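Local atomic coordinates of hypothetical protein TTHA0227 (Thermus thermophilus, PDB entry 2EJQ), a protein that is of unknown function but, as a member of the zincin-like metallopeptidase family, probably binds a metal ion and may cleave peptide bonds. Residues 6-17 with 85-94. The protein carries 1 engineered substitution. Residues are numbered along the deposited sequence; the frame is centred on the assembly and turned at random.
Sequences FVELVERLWEEV and WEAEVWETML. Engineered in segment 85-94: Met93 (natural residue Leu).
Val89 and Leu13 form the tight centre of this contact between the helices of segments 6-17 and 85-94. The helices run at 56° to each other, their axes 10.0 Å apart. Packing is knobs-into-holes in both directions. Val89 fits among Phe6, Leu9, Val10 and Leu13, while Leu13 fits among Glu86, Val89, Trp90 and Met93. Leu13 CD1 presses on Val89 CG1 at 3.5 Å, closer than usual for two methyls. The other Val89 methyl, CG2, lies 3.5 Å from Phe6 CE1. Phe6 CG stands anti to the backbone N, which swings the ring from the flank of its helix to Val89 and Trp85. There Phe6 CD1 meets Trp85 CZ3 at 3.6 Å, rim to rim, with the ring planes 70° apart. Tyr72 and Phe75 of helix 72-78 also meet the Phe6 ring, extending the aromatic cluster. With an alanine in place of Phe6, Val89 CG2 would probably face a gap and Trp85 would lose its rim-to-rim neighbour. Further along, engineered Met93 sets CE 3.7 Å from Leu13 CB, and its SD makes an oblique Met-aromatic contact with Trp14. Val10 and Trp14 also pack on Val28, tying helix 3-16 to strand 27-31.

The solvent side is looser. Trp90 lies along it, with CE3 4.0 Å from Leu13 CD2. Arg12 NH2 and Glu86 OE1 form a salt bridge at a very short 2.5 Å. The oxygen lies at the guanidinium edge, and the guanidinium and carboxylate planes are nearly perpendicular. The N-H...O angle is only 124°, so the hydrogen bond is weak. The helix pair is thus joined chiefly by apolar side chains, with one exposed ion pair as its polar link, where the helix that later carries an HExxH sequence begins, consistent with a zincin-like fold.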
# COMPACT_ATOMS: atom_id res chain seq x y z
N PHE A 6 5.63 -11.82 -6.99
CA PHE A 6 5.28 -10.43 -6.71
C PHE A 6 5.35 -10.19 -5.20
O PHE A 6 5.94 -9.21 -4.76
CB PHE A 6 3.86 -10.12 -7.21
CG PHE A 6 3.45 -8.69 -7.01
CD1 PHE A 6 3.99 -7.67 -7.80
CD2 PHE A 6 2.52 -8.35 -6.03
CE1 PHE A 6 3.63 -6.34 -7.60
CE2 PHE A 6 2.16 -7.02 -5.82
CZ PHE A 6 2.71 -6.01 -6.61
N VAL A 7 4.76 -11.09 -4.43
CA VAL A 7 4.75 -10.99 -2.97
C VAL A 7 6.18 -10.94 -2.46
O VAL A 7 6.52 -10.12 -1.60
CB VAL A 7 4.05 -12.20 -2.33
CG1 VAL A 7 4.26 -12.18 -0.82
CG2 VAL A 7 2.56 -12.19 -2.66
N GLU A 8 7.02 -11.81 -3.01
CA GLU A 8 8.43 -11.91 -2.65
C GLU A 8 9.20 -10.62 -2.98
O GLU A 8 10.11 -10.23 -2.26
CB GLU A 8 9.04 -13.10 -3.39
CG GLU A 8 10.42 -13.51 -2.94
CD GLU A 8 10.84 -14.83 -3.55
OE1 GLU A 8 10.16 -15.85 -3.27
OE2 GLU A 8 11.83 -14.85 -4.32
N LEU A 9 8.83 -9.97 -4.08
CA LEU A 9 9.50 -8.74 -4.48
C LEU A 9 9.11 -7.62 -3.50
O LEU A 9 9.96 -6.83 -3.09
CB LEU A 9 9.07 -8.34 -5.89
CG LEU A 9 9.55 -6.98 -6.40
CD1 LEU A 9 11.09 -6.93 -6.38
CD2 LEU A 9 9.01 -6.75 -7.80
N VAL A 10 7.83 -7.58 -3.15
CA VAL A 10 7.32 -6.57 -2.23
C VAL A 10 8.02 -6.65 -0.88
O VAL A 10 8.45 -5.63 -0.33
CB VAL A 10 5.81 -6.76 -2.02
CG1 VAL A 10 5.34 -5.90 -0.86
CG2 VAL A 10 5.07 -6.39 -3.30
N GLU A 11 8.15 -7.85 -0.34
CA GLU A 11 8.80 -8.06 0.94
C GLU A 11 10.28 -7.70 0.90
O GLU A 11 10.83 -7.15 1.87
CB GLU A 11 8.65 -9.51 1.37
CG GLU A 11 7.21 -10.01 1.42
CD GLU A 11 7.09 -11.46 1.86
OE1 GLU A 11 7.86 -12.30 1.34
OE2 GLU A 11 6.23 -11.77 2.71
N ARG A 12 10.93 -8.03 -0.21
CA ARG A 12 12.35 -7.78 -0.37
C ARG A 12 12.60 -6.26 -0.41
O ARG A 12 13.53 -5.76 0.23
CB ARG A 12 12.86 -8.48 -1.65
CG ARG A 12 14.26 -8.11 -2.10
CD ARG A 12 14.50 -8.39 -3.53
NE ARG A 12 14.94 -7.19 -4.24
CZ ARG A 12 14.79 -6.99 -5.54
NH1 ARG A 12 14.22 -7.91 -6.26
NH2 ARG A 12 15.18 -5.86 -6.10
N LEU A 13 11.75 -5.53 -1.13
CA LEU A 13 11.86 -4.07 -1.20
C LEU A 13 11.43 -3.45 0.14
O LEU A 13 12.05 -2.50 0.62
CB LEU A 13 11.00 -3.52 -2.34
CG LEU A 13 11.39 -3.88 -3.78
CD1 LEU A 13 10.36 -3.32 -4.76
CD2 LEU A 13 12.76 -3.33 -4.10
N TRP A 14 10.39 -4.00 0.74
CA TRP A 14 9.90 -3.47 2.01
C TRP A 14 10.97 -3.52 3.09
O TRP A 14 11.07 -2.60 3.91
CB TRP A 14 8.65 -4.23 2.47
CG TRP A 14 8.02 -3.67 3.73
CD1 TRP A 14 7.77 -4.35 4.88
CD2 TRP A 14 7.55 -2.33 3.94
NE1 TRP A 14 7.17 -3.52 5.81
CE2 TRP A 14 7.03 -2.28 5.26
CE3 TRP A 14 7.51 -1.17 3.16
CZ2 TRP A 14 6.47 -1.11 5.81
CZ3 TRP A 14 6.96 -0.01 3.70
CH2 TRP A 14 6.45 0.01 5.02
N GLU A 15 11.76 -4.59 3.10
CA GLU A 15 12.83 -4.72 4.08
C GLU A 15 13.95 -3.69 3.89
O GLU A 15 14.67 -3.41 4.84
CB GLU A 15 13.43 -6.13 4.05
CG GLU A 15 12.66 -7.19 4.84
CD GLU A 15 12.57 -6.87 6.33
OE1 GLU A 15 13.57 -6.40 6.91
OE2 GLU A 15 11.49 -7.12 6.92
N GLU A 16 14.10 -3.14 2.69
CA GLU A 16 15.14 -2.13 2.45
C GLU A 16 14.75 -0.83 3.12
O GLU A 16 15.60 0.00 3.43
CB GLU A 16 15.31 -1.85 0.95
CG GLU A 16 16.32 -2.72 0.24
CD GLU A 16 16.55 -2.28 -1.20
OE1 GLU A 16 16.89 -1.10 -1.42
OE2 GLU A 16 16.40 -3.12 -2.11
N VAL A 17 13.45 -0.66 3.34
CA VAL A 17 12.92 0.53 3.96
C VAL A 17 13.30 0.66 5.44
O VAL A 17 12.99 -0.23 6.25
CB VAL A 17 11.38 0.57 3.83
CG1 VAL A 17 10.83 1.84 4.47
CG2 VAL A 17 10.97 0.51 2.36
N TRP A 85 8.85 -3.94 -12.85
CA TRP A 85 8.19 -4.39 -11.63
C TRP A 85 8.78 -3.78 -10.37
O TRP A 85 8.04 -3.29 -9.50
CB TRP A 85 8.25 -5.92 -11.52
CG TRP A 85 7.30 -6.63 -12.45
CD1 TRP A 85 7.60 -7.18 -13.67
CD2 TRP A 85 5.90 -6.85 -12.24
NE1 TRP A 85 6.46 -7.72 -14.24
CE2 TRP A 85 5.41 -7.54 -13.38
CE3 TRP A 85 5.01 -6.54 -11.20
CZ2 TRP A 85 4.06 -7.91 -13.51
CZ3 TRP A 85 3.67 -6.91 -11.33
CH2 TRP A 85 3.21 -7.59 -12.48
N GLU A 86 10.10 -3.81 -10.27
CA GLU A 86 10.79 -3.28 -9.11
C GLU A 86 10.57 -1.78 -8.94
O GLU A 86 10.29 -1.30 -7.84
CB GLU A 86 12.29 -3.57 -9.21
CG GLU A 86 13.09 -2.97 -8.06
CD GLU A 86 14.58 -3.06 -8.28
OE1 GLU A 86 15.18 -4.09 -7.90
OE2 GLU A 86 15.15 -2.10 -8.84
N ALA A 87 10.68 -1.05 -10.04
CA ALA A 87 10.49 0.39 -9.99
C ALA A 87 9.07 0.75 -9.60
O ALA A 87 8.85 1.67 -8.81
CB ALA A 87 10.83 1.01 -11.33
N GLU A 88 8.09 0.02 -10.14
CA GLU A 88 6.69 0.28 -9.84
C GLU A 88 6.28 -0.06 -8.39
O GLU A 88 5.54 0.68 -7.77
CB GLU A 88 5.80 -0.48 -10.83
CG GLU A 88 6.00 -0.09 -12.29
CD GLU A 88 5.27 1.19 -12.67
OE1 GLU A 88 4.36 1.61 -11.92
OE2 GLU A 88 5.59 1.78 -13.73
N VAL A 89 6.77 -1.18 -7.86
CA VAL A 89 6.46 -1.57 -6.49
C VAL A 89 7.12 -0.57 -5.52
O VAL A 89 6.51 -0.10 -4.55
CB VAL A 89 6.99 -2.99 -6.18
CG1 VAL A 89 6.88 -3.27 -4.70
CG2 VAL A 89 6.19 -4.02 -6.96
N TRP A 90 8.39 -0.26 -5.78
CA TRP A 90 9.15 0.67 -4.97
C TRP A 90 8.36 1.96 -4.77
O TRP A 90 8.06 2.37 -3.65
CB TRP A 90 10.48 0.97 -5.64
CG TRP A 90 11.35 1.93 -4.90
CD1 TRP A 90 11.61 3.23 -5.24
CD2 TRP A 90 12.15 1.65 -3.75
NE1 TRP A 90 12.53 3.77 -4.38
CE2 TRP A 90 12.88 2.82 -3.45
CE3 TRP A 90 12.33 0.51 -2.95
CZ2 TRP A 90 13.78 2.89 -2.39
CZ3 TRP A 90 13.22 0.58 -1.89
CH2 TRP A 90 13.93 1.76 -1.62
N GLU A 91 8.02 2.58 -5.89
CA GLU A 91 7.28 3.83 -5.92
C GLU A 91 5.93 3.77 -5.20
O GLU A 91 5.59 4.65 -4.41
CB GLU A 91 7.11 4.25 -7.38
CG GLU A 91 6.43 5.59 -7.61
CD GLU A 91 7.15 6.74 -6.90
OE1 GLU A 91 8.40 6.78 -6.98
OE2 GLU A 91 6.46 7.58 -6.28
N THR A 92 5.16 2.72 -5.47
CA THR A 92 3.84 2.57 -4.84
C THR A 92 3.93 2.41 -3.32
O THR A 92 3.21 3.05 -2.57
CB THR A 92 3.11 1.36 -5.44
OG1 THR A 92 2.97 1.56 -6.86
CG2 THR A 92 1.74 1.20 -4.82
N MET A 93 4.84 1.57 -2.85
CA MET A 93 5.01 1.39 -1.43
C MET A 93 5.42 2.64 -0.69
O MET A 93 4.81 3.02 0.30
CB MET A 93 6.05 0.32 -1.17
CG MET A 93 5.46 -0.99 -0.77
SD MET A 93 6.71 -2.25 -0.70
CE MET A 93 8.07 -1.45 -1.46
N LEU A 94 6.48 3.27 -1.18
CA LEU A 94 7.00 4.46 -0.55
C LEU A 94 6.03 5.63 -0.61
O LEU A 94 6.05 6.50 0.25
CB LEU A 94 8.33 4.85 -1.19
CG LEU A 94 9.40 3.78 -0.99
CD1 LEU A 94 10.71 4.29 -1.58
CD2 LEU A 94 9.57 3.48 0.49